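Local coordinates for conserved protein (Methanothermobacter thermautotrophicus, PDB 3BEY), which is of unknown function but belongs to the AhpD-like carboxymuconolactone decarboxylase family and may have peroxiredoxin activity, at residues D[30-34]-D[35-39]; D[54-57]-D[58-62]; D[65-68]-D[69-72]. All blocks are in the same frame, centred on the assembly; numbering follows the deposited sequence.

Contact 1. Residues D[30-34]-D[35-39]; sequences GKLTE and REKLL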
ATOM      1  N   GLY D  30     -27.637  -8.047   1.580  1.00 46.50           N
ATOM      2  CA  GLY D  30     -28.222  -9.099   2.393  1.00 44.54           C
ATOM      3  C   GLY D  30     -27.408 -10.369   2.512  1.00 43.72           C
ATOM      4  O   GLY D  30     -27.695 -11.206   3.367  1.00 44.89           O
ATOM      5  N   LYS D  31     -26.397 -10.520   1.662  1.00 43.51           N
ATOM      6  CA  LYS D  31     -25.546 -11.709   1.682  1.00 41.20           C
ATOM      7  C   LYS D  31     -24.907 -11.940   3.052  1.00 38.92           C
ATOM      8  O   LYS D  31     -24.851 -13.070   3.534  1.00 39.02           O
ATOM      9  CB  LYS D  31     -24.447 -11.597   0.617  1.00 43.00           C
ATOM     10  CG  LYS D  31     -24.903 -11.830  -0.820  1.00 44.01           C
ATOM     11  CD  LYS D  31     -25.445 -13.238  -1.014  1.00 46.44           C
ATOM     12  CE  LYS D  31     -25.753 -13.523  -2.483  1.00 48.23           C
ATOM     13  NZ  LYS D  31     -26.719 -12.549  -3.059  1.00 47.29           N
ATOM     14  N   LEU D  32     -24.419 -10.871   3.672  1.00 36.07           N
ATOM     15  CA  LEU D  32     -23.789 -10.981   4.981  1.00 35.69           C
ATOM     16  C   LEU D  32     -24.581 -10.235   6.060  1.00 34.81           C
ATOM     17  O   LEU D  32     -25.285  -9.265   5.771  1.00 32.59           O
ATOM     18  CB  LEU D  32     -22.359 -10.421   4.955  1.00 33.78           C
ATOM     19  CG  LEU D  32     -21.321 -10.952   3.967  1.00 36.40           C
ATOM     20  CD1 LEU D  32     -19.980 -10.285   4.266  1.00 35.08           C
ATOM     21  CD2 LEU D  32     -21.193 -12.467   4.086  1.00 36.59           C
ATOM     22  N   THR D  33     -24.437 -10.695   7.299  1.00 34.26           N
ATOM     23  CA  THR D  33     -25.098 -10.081   8.439  1.00 35.50           C
ATOM     24  C   THR D  33     -24.350  -8.801   8.798  1.00 38.14           C
ATOM     25  O   THR D  33     -23.165  -8.646   8.473  1.00 38.77           O
ATOM     26  CB  THR D  33     -25.055 -10.998   9.672  1.00 35.72           C
ATOM     27  OG1 THR D  33     -23.716 -11.038  10.187  1.00 35.10           O
ATOM     28  CG2 THR D  33     -25.496 -12.420   9.306  1.00 34.61           C
ATOM     29  N   GLU D  34     -25.045  -7.889   9.470  1.00 37.90           N
ATOM     30  CA  GLU D  34     -24.467  -6.622   9.893  1.00 38.45           C
ATOM     31  C   GLU D  34     -23.210  -6.861  10.738  1.00 36.62           C
ATOM     32  O   GLU D  34     -22.247  -6.099  10.687  1.00 36.88           O
ATOM     33  CB  GLU D  34     -25.495  -5.844  10.720  1.00 42.79           C
ATOM     34  CG  GLU D  34     -25.102  -4.409  11.033  1.00 48.15           C
ATOM     35  CD  GLU D  34     -25.939  -3.809  12.149  1.00 51.63           C
ATOM     36  OE1 GLU D  34     -25.981  -2.563  12.260  1.00 53.36           O
ATOM     37  OE2 GLU D  34     -26.544  -4.584  12.924  1.00 54.21           O
ATOM     38  N   ARG D  35     -23.229  -7.920  11.528  1.00 34.96           N
ATOM     39  CA  ARG D  35     -22.096  -8.241  12.371  1.00 34.65           C
ATOM     40  C   ARG D  35     -20.855  -8.523  11.520  1.00 33.39           C
ATOM     41  O   ARG D  35     -19.781  -7.977  11.763  1.00 31.39           O
ATOM     42  CB  ARG D  35     -22.429  -9.462  13.232  1.00 33.96           C
ATOM     43  CG  ARG D  35     -21.266  -9.991  14.033  1.00 36.53           C
ATOM     44  CD  ARG D  35     -21.684 -11.184  14.868  1.00 40.67           C
ATOM     45  NE  ARG D  35     -20.532 -11.894  15.418  1.00 44.86           N
ATOM     46  CZ  ARG D  35     -19.850 -11.510  16.491  1.00 45.55           C
ATOM     47  NH1 ARG D  35     -18.813 -12.228  16.901  1.00 46.91           N
ATOM     48  NH2 ARG D  35     -20.212 -10.427  17.166  1.00 44.98           N
ATOM     49  N   GLU D  36     -21.019  -9.375  10.516  1.00 31.97           N
ATOM     50  CA  GLU D  36     -19.912  -9.749   9.653  1.00 31.41           C
ATOM     51  C   GLU D  36     -19.352  -8.556   8.881  1.00 29.94           C
ATOM     52  O   GLU D  36     -18.137  -8.370   8.822  1.00 28.05           O
ATOM     53  CB  GLU D  36     -20.367 -10.869   8.719  1.00 32.36           C
ATOM     54  CG  GLU D  36     -20.929 -12.054   9.499  1.00 35.48           C
ATOM     55  CD  GLU D  36     -21.653 -13.067   8.629  1.00 39.33           C
ATOM     56  OE1 GLU D  36     -22.421 -12.650   7.730  1.00 39.88           O
ATOM     57  OE2 GLU D  36     -21.467 -14.286   8.859  1.00 41.87           O
ATOM     58  N   LYS D  37     -20.233  -7.736   8.319  1.00 29.37           N
ATOM     59  CA  LYS D  37     -19.798  -6.555   7.579  1.00 29.51           C
ATOM     60  C   LYS D  37     -19.059  -5.545   8.467  1.00 28.98           C
ATOM     61  O   LYS D  37     -18.141  -4.862   8.007  1.00 30.52           O
ATOM     62  CB  LYS D  37     -20.993  -5.897   6.892  1.00 28.76           C
ATOM     63  CG  LYS D  37     -21.549  -6.739   5.739  1.00 31.38           C
ATOM     64  CD  LYS D  37     -22.903  -6.233   5.255  1.00 33.77           C
ATOM     65  CE  LYS D  37     -23.987  -6.465   6.307  1.00 33.14           C
ATOM     66  NZ  LYS D  37     -25.329  -6.069   5.831  1.00 33.73           N
ATOM     67  N   LEU D  38     -19.441  -5.462   9.737  1.00 27.52           N
ATOM     68  CA  LEU D  38     -18.786  -4.546  10.668  1.00 27.39           C
ATOM     69  C   LEU D  38     -17.375  -5.041  10.989  1.00 26.61           C
ATOM     70  O   LEU D  38     -16.421  -4.269  10.942  1.00 27.70           O
ATOM     71  CB  LEU D  38     -19.602  -4.409  11.962  1.00 27.31           C
ATOM     72  CG  LEU D  38     -20.889  -3.586  11.839  1.00 29.72           C
ATOM     73  CD1 LEU D  38     -21.709  -3.717  13.108  1.00 28.07           C
ATOM     74  CD2 LEU D  38     -20.549  -2.126  11.569  1.00 28.77           C
ATOM     75  N   LEU D  39     -17.248  -6.319  11.327  1.00 23.69           N
ATOM     76  CA  LEU D  39     -15.938  -6.891  11.608  1.00 23.86           C
ATOM     77  C   LEU D  39     -15.052  -6.755  10.361  1.00 24.33           C
ATOM     78  O   LEU D  39     -13.887  -6.362  10.447  1.00 25.69           O
ATOM     79  CB  LEU D  39     -16.070  -8.369  11.984  1.00 21.36           C
ATOM     80  CG  LEU D  39     -16.752  -8.698  13.317  1.00 20.03           C
ATOM     81  CD1 LEU D  39     -17.262 -10.120  13.283  1.00 14.89           C
ATOM     82  CD2 LEU D  39     -15.760  -8.474  14.478  1.00 16.75           C
TER
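A capping box opens helix 34-47, with Thr-33 at the N-cap and Glu-36 three residues on exchanging side-chain-to-backbone hydrogen bonds. Thr-33 OG1 accepts from Glu-36 N at 3.2 Å. In return, Thr-33 N donates to Glu-36 OE1 at 2.8 Å, a nearly straight bond of 165° that reaches the oxygen on its anti side, from 26° out of the carboxylate plane. Thr-33 OG1 stands between its own backbone N and carbonyl carbon (chi1 72°), and this rotation turns the hydroxyl over the first helical turn. The methyl CG2 then rests beside the carboxylate, 3.5 Å from Glu-36 OE1. Glu-36 OE2 forms a salt bridge with Arg-35 NE of the second subunit, so one carboxylate serves both the helix start and the subunit interface. Leu-32 crosses Glu-36 at about a right angle, its CB 3.6 Å from Glu-36 OE1. The aliphatic part of Lys-37 crosses Leu-32 obliquely, its CG 3.9 Å from Leu-32 CB. The chain then bends at chi3, and the ammonium NZ binds Glu-29 O in the preceding loop. The helical bonds start here too, Lys-37 N to Thr-33 O and Leu-38 N to Glu-34 O. One residue on from the cap, Glu-34 and Leu-38 lie side by side, with Glu-34 CG 4.0 Å from Leu-38 CD1.

Contact 2. Residues D[54-57]-D[58-62]; sequences TRRH and AEEAL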
ATOM      1  N   THR D  54     -10.296   3.172  10.720  1.00 32.49           N
ATOM      2  CA  THR D  54     -10.321   2.162  11.764  1.00 31.79           C
ATOM      3  C   THR D  54     -11.131   2.640  12.960  1.00 32.10           C
ATOM      4  O   THR D  54     -12.048   1.953  13.407  1.00 31.20           O
ATOM      5  CB  THR D  54      -8.879   1.795  12.195  1.00 32.54           C
ATOM      6  OG1 THR D  54      -8.179   1.246  11.070  1.00 28.79           O
ATOM      7  CG2 THR D  54      -8.890   0.779  13.332  1.00 31.03           C
ATOM      8  N   ARG D  55     -10.801   3.826  13.462  1.00 33.04           N
ATOM      9  CA  ARG D  55     -11.500   4.404  14.605  1.00 35.24           C
ATOM     10  C   ARG D  55     -12.995   4.514  14.320  1.00 33.52           C
ATOM     11  O   ARG D  55     -13.828   4.149  15.152  1.00 33.10           O
ATOM     12  CB  ARG D  55     -10.920   5.787  14.930  1.00 37.74           C
ATOM     13  CG  ARG D  55     -11.569   6.476  16.118  1.00 44.19           C
ATOM     14  CD  ARG D  55     -10.812   7.745  16.513  1.00 52.80           C
ATOM     15  NE  ARG D  55     -10.510   8.608  15.365  1.00 58.32           N
ATOM     16  CZ  ARG D  55     -11.426   9.179  14.584  1.00 60.88           C
ATOM     17  NH1 ARG D  55     -12.723   8.987  14.821  1.00 60.29           N
ATOM     18  NH2 ARG D  55     -11.043   9.937  13.556  1.00 60.10           N
ATOM     19  N   ARG D  56     -13.314   5.002  13.127  1.00 31.85           N
ATOM     20  CA  ARG D  56     -14.688   5.187  12.677  1.00 32.39           C
ATOM     21  C   ARG D  56     -15.479   3.872  12.619  1.00 30.74           C
ATOM     22  O   ARG D  56     -16.562   3.766  13.196  1.00 30.29           O
ATOM     23  CB  ARG D  56     -14.666   5.879  11.306  1.00 34.47           C
ATOM     24  CG  ARG D  56     -15.995   6.447  10.828  1.00 40.80           C
ATOM     25  CD  ARG D  56     -16.726   5.486   9.891  1.00 46.65           C
ATOM     26  NE  ARG D  56     -17.272   6.186   8.727  1.00 50.73           N
ATOM     27  CZ  ARG D  56     -18.070   5.628   7.818  1.00 53.22           C
ATOM     28  NH1 ARG D  56     -18.513   6.348   6.793  1.00 53.30           N
ATOM     29  NH2 ARG D  56     -18.430   4.357   7.937  1.00 54.36           N
ATOM     30  N   HIS D  57     -14.946   2.867  11.934  1.00 28.79           N
ATOM     31  CA  HIS D  57     -15.647   1.593  11.852  1.00 28.71           C
ATOM     32  C   HIS D  57     -15.657   0.860  13.187  1.00 27.47           C
ATOM     33  O   HIS D  57     -16.571   0.097  13.480  1.00 27.72           O
ATOM     34  CB  HIS D  57     -15.040   0.735  10.743  1.00 28.73           C
ATOM     35  CG  HIS D  57     -15.184   1.342   9.386  1.00 30.37           C
ATOM     36  ND1 HIS D  57     -16.417   1.652   8.836  1.00 32.72           N
ATOM     37  CD2 HIS D  57     -14.266   1.759   8.484  1.00 31.11           C
ATOM     38  CE1 HIS D  57     -16.246   2.229   7.666  1.00 32.12           C
ATOM     39  NE2 HIS D  57     -14.944   2.308   7.426  1.00 33.28           N
ATOM     40  N   ALA D  58     -14.652   1.106  14.014  1.00 28.86           N
ATOM     41  CA  ALA D  58     -14.607   0.465  15.326  1.00 30.06           C
ATOM     42  C   ALA D  58     -15.775   0.977  16.168  1.00 31.46           C
ATOM     43  O   ALA D  58     -16.436   0.213  16.869  1.00 31.18           O
ATOM     44  CB  ALA D  58     -13.283   0.768  16.024  1.00 26.66           C
ATOM     45  N   GLU D  59     -16.028   2.279  16.092  1.00 34.23           N
ATOM     46  CA  GLU D  59     -17.113   2.862  16.857  1.00 37.54           C
ATOM     47  C   GLU D  59     -18.474   2.303  16.460  1.00 38.66           C
ATOM     48  O   GLU D  59     -19.265   1.904  17.327  1.00 37.93           O
ATOM     49  CB  GLU D  59     -17.104   4.378  16.714  1.00 40.35           C
ATOM     50  CG  GLU D  59     -16.394   5.061  17.856  1.00 44.56           C
ATOM     51  CD  GLU D  59     -16.933   4.616  19.207  1.00 47.12           C
ATOM     52  OE1 GLU D  59     -18.144   4.793  19.463  1.00 49.09           O
ATOM     53  OE2 GLU D  59     -16.143   4.092  20.018  1.00 49.05           O
ATOM     54  N   GLU D  60     -18.748   2.264  15.158  1.00 38.14           N
ATOM     55  CA  GLU D  60     -20.019   1.730  14.683  1.00 38.21           C
ATOM     56  C   GLU D  60     -20.136   0.267  15.084  1.00 37.23           C
ATOM     57  O   GLU D  60     -21.231  -0.228  15.324  1.00 38.10           O
ATOM     58  CB  GLU D  60     -20.126   1.887  13.166  1.00 38.84           C
ATOM     59  CG  GLU D  60     -20.028   3.337  12.730  1.00 42.81           C
ATOM     60  CD  GLU D  60     -19.968   3.519  11.230  1.00 44.95           C
ATOM     61  OE1 GLU D  60     -19.144   2.840  10.576  1.00 46.52           O
ATOM     62  OE2 GLU D  60     -20.732   4.359  10.706  1.00 46.70           O
ATOM     63  N   ALA D  61     -19.001  -0.418  15.175  1.00 37.53           N
ATOM     64  CA  ALA D  61     -18.999  -1.821  15.570  1.00 38.73           C
ATOM     65  C   ALA D  61     -19.284  -1.940  17.069  1.00 38.77           C
ATOM     66  O   ALA D  61     -19.959  -2.872  17.517  1.00 38.23           O
ATOM     67  CB  ALA D  61     -17.657  -2.465  15.231  1.00 37.86           C
ATOM     68  N   LEU D  62     -18.753  -0.996  17.841  1.00 38.81           N
ATOM     69  CA  LEU D  62     -18.972  -0.973  19.283  1.00 40.32           C
ATOM     70  C   LEU D  62     -20.413  -0.556  19.566  1.00 39.91           C
ATOM     71  O   LEU D  62     -21.080  -1.129  20.419  1.00 38.86           O
ATOM     72  CB  LEU D  62     -18.012   0.014  19.950  1.00 39.81           C
ATOM     73  CG  LEU D  62     -16.735  -0.524  20.589  1.00 39.27           C
ATOM     74  CD1 LEU D  62     -16.278  -1.770  19.875  1.00 41.45           C
ATOM     75  CD2 LEU D  62     -15.663   0.556  20.549  1.00 39.89           C
TER
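His-57, Ala-58 and Glu-60 carry most of this contact, two consecutive turns of helix 51-62 joined by the i to i+4 bonds of an alpha helix. His-57 comes four residues after Cys-53, which is disulfide-bonded to Cys-50. The spacing matches the cysteine pair and following histidine of AhpD, so the helix probably belongs to the corresponding redox motif, though no role is established for His-57 here.

The imidazole of His-57 and the side chain of Glu-60 lie side by side and point the same way, ring and carboxylate planes 45° apart. His-57 ND1 gives Glu-60 OE1 a weak hydrogen bond at 3.4 Å. Arg-56 reaches the same oxygen by bending at chi2 and chi3, which sets CD over the rim of one imidazole face, 3.9 Å above the ring plane. Its NH2 makes a salt bridge to Glu-60 OE1 at 3.1 Å, weak as a hydrogen bond, with guanidinium and carboxylate planes 73° apart. Arg-27 on helix 13-27 also forms a salt bridge with OE1, so one carboxylate oxygen gathers two arginines and the histidine.

Ala-58 N bonds to Thr-54 O at 2.8 Å, and Ala-58 CB lies 3.1 Å from the same Thr-54 O; the methyl also packs on Leu-71 of helix 68-90. His-57 packs on Val-42 and Ser-45 of helix 34-47 and also on Ile-81 of the second subunit. One turn on, Ala-61 N donates to His-57 O at 3.0 Å, and Ala-61 CB sits 3.3 Å from that same oxygen.

Contact 3. Residues D[65-68]-D[69-72]; sequences GITE and GELA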
ATOM      1  N   GLY D  65     -22.697  -3.304  19.420  1.00 40.19           N
ATOM      2  CA  GLY D  65     -22.585  -4.376  20.386  1.00 38.64           C
ATOM      3  C   GLY D  65     -21.433  -5.337  20.233  1.00 38.75           C
ATOM      4  O   GLY D  65     -21.407  -6.374  20.895  1.00 37.77           O
ATOM      5  N   ILE D  66     -20.481  -5.015  19.368  1.00 39.18           N
ATOM      6  CA  ILE D  66     -19.329  -5.884  19.185  1.00 39.06           C
ATOM      7  C   ILE D  66     -18.242  -5.461  20.175  1.00 40.04           C
ATOM      8  O   ILE D  66     -17.957  -4.273  20.319  1.00 41.74           O
ATOM      9  CB  ILE D  66     -18.798  -5.796  17.730  1.00 39.10           C
ATOM     10  CG1 ILE D  66     -19.904  -6.238  16.765  1.00 37.17           C
ATOM     11  CG2 ILE D  66     -17.554  -6.665  17.563  1.00 35.10           C
ATOM     12  CD1 ILE D  66     -19.491  -6.297  15.318  1.00 37.02           C
ATOM     13  N   THR D  67     -17.648  -6.430  20.863  1.00 41.28           N
ATOM     14  CA  THR D  67     -16.604  -6.147  21.848  1.00 43.56           C
ATOM     15  C   THR D  67     -15.250  -5.831  21.224  1.00 44.47           C
ATOM     16  O   THR D  67     -14.996  -6.168  20.064  1.00 44.85           O
ATOM     17  CB  THR D  67     -16.401  -7.337  22.801  1.00 45.11           C
ATOM     18  OG1 THR D  67     -15.398  -7.008  23.773  1.00 49.44           O
ATOM     19  CG2 THR D  67     -15.946  -8.559  22.028  1.00 44.62           C
ATOM     20  N   GLU D  68     -14.380  -5.190  22.001  1.00 44.02           N
ATOM     21  CA  GLU D  68     -13.047  -4.844  21.529  1.00 44.33           C
ATOM     22  C   GLU D  68     -12.242  -6.124  21.346  1.00 43.06           C
ATOM     23  O   GLU D  68     -11.256  -6.153  20.612  1.00 43.66           O
ATOM     24  CB  GLU D  68     -12.335  -3.935  22.536  1.00 47.24           C
ATOM     25  CG  GLU D  68     -13.054  -2.623  22.812  1.00 50.94           C
ATOM     26  CD  GLU D  68     -12.305  -1.739  23.794  1.00 52.73           C
ATOM     27  OE1 GLU D  68     -11.995  -2.217  24.907  1.00 54.78           O
ATOM     28  OE2 GLU D  68     -12.031  -0.564  23.458  1.00 54.30           O
ATOM     29  N   GLY D  69     -12.674  -7.185  22.018  1.00 40.53           N
ATOM     30  CA  GLY D  69     -11.974  -8.450  21.918  1.00 39.50           C
ATOM     31  C   GLY D  69     -12.164  -9.096  20.563  1.00 39.13           C
ATOM     32  O   GLY D  69     -11.218  -9.618  19.972  1.00 39.47           O
ATOM     33  N   GLU D  70     -13.394  -9.073  20.065  1.00 36.81           N
ATOM     34  CA  GLU D  70     -13.678  -9.661  18.772  1.00 35.36           C
ATOM     35  C   GLU D  70     -13.060  -8.779  17.695  1.00 33.52           C
ATOM     36  O   GLU D  70     -12.625  -9.254  16.652  1.00 33.68           O
ATOM     37  CB  GLU D  70     -15.191  -9.784  18.585  1.00 36.91           C
ATOM     38  CG  GLU D  70     -15.836 -10.728  19.607  1.00 41.06           C
ATOM     39  CD  GLU D  70     -17.358 -10.633  19.643  1.00 42.78           C
ATOM     40  OE1 GLU D  70     -17.881  -9.547  19.980  1.00 41.53           O
ATOM     41  OE2 GLU D  70     -18.028 -11.649  19.334  1.00 44.53           O
ATOM     42  N   LEU D  71     -13.008  -7.485  17.973  1.00 32.43           N
ATOM     43  CA  LEU D  71     -12.444  -6.522  17.053  1.00 31.16           C
ATOM     44  C   LEU D  71     -10.926  -6.710  16.936  1.00 31.77           C
ATOM     45  O   LEU D  71     -10.360  -6.621  15.841  1.00 30.19           O
ATOM     46  CB  LEU D  71     -12.774  -5.117  17.544  1.00 31.39           C
ATOM     47  CG  LEU D  71     -13.549  -4.197  16.605  1.00 33.22           C
ATOM     48  CD1 LEU D  71     -14.687  -4.945  15.922  1.00 32.06           C
ATOM     49  CD2 LEU D  71     -14.075  -3.017  17.411  1.00 35.34           C
ATOM     50  N   ALA D  72     -10.270  -6.979  18.064  1.00 31.51           N
ATOM     51  CA  ALA D  72      -8.826  -7.176  18.065  1.00 30.05           C
ATOM     52  C   ALA D  72      -8.451  -8.413  17.259  1.00 30.74           C
ATOM     53  O   ALA D  72      -7.363  -8.482  16.688  1.00 30.70           O
ATOM     54  CB  ALA D  72      -8.310  -7.306  19.486  1.00 30.45           C
TER
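Glu-70 and Thr-67 face each other across the first turn of helix 68-90, their side chains crossing at about a right angle. Starting at the backbone, Glu-70 CB lies 3.7 Å from the Thr-67 methyl CG2. The chain sets off with CG beside the backbone N (chi1 -63°) and stays extended beyond it, which carries it back along the turn to Thr-67. CG comes closer to the same methyl, at 3.3 Å, and CD follows at 3.5 Å, so the methyl CG2 lies along the glutamate stem and is 3.0 Å from Glu-70 OE1 at its end. At the tip the two oxygens part. OE1 accepts from Thr-67 N at 3.2 Å, the donor arriving nearly along the C-O axis with an N-H...O angle of 161°. OE2 turns to a salt bridge with Arg-35 NH1 of helix 34-47. With an alanine at Glu-70, Thr-67 N would probably lose its acceptor and Arg-35 NH1 its carboxylate mate, and the threonine methyl would lose the stem it packs against.

Thr-67 returns the capping through the other branch of its side chain. With CG2 turned to the glutamate, OG1 falls anti to the backbone N (chi1 -178°) and accepts from Gly-69 N at 3.2 Å in an almost straight bond. Leu-71 N and Ala-72 N open the regular helical pattern by donating to Thr-67 O and Glu-68 O. Beside the cap, Ile-66 CG2 meets Leu-71 CD1 at 3.7 Å, a hydrophobic contact flanked by Leu-39 of helix 34-47. Gly-65, at positive phi, ends the preceding helix in a Schellman motif, and two residues later Thr-67 and Glu-70 start the next one with a capping box.

The three contacts follow one another along the chain, neither nested nor crossed. Contact 1 turns the loop after helix 13-27 into helix 34-47, contact 2 spans consecutive turns of helix 51-62, and contact 3 closes the short loop leading into helix 68-90. Leu-38 of contact 1 packs by its CD1 on Ala-61 of contact 2 and by its CB on Ile-66 of contact 3, so helix 34-47 meets both helix 51-62 and the loop before helix 68-90. Ala-61 O probably accepts a hydrogen bond from Ile-66 N, joining contacts 2 and 3 across the loop. All three reach the second subunit, contact 2 through His-57 alone, and contacts 2 and 3 also meet the fourth.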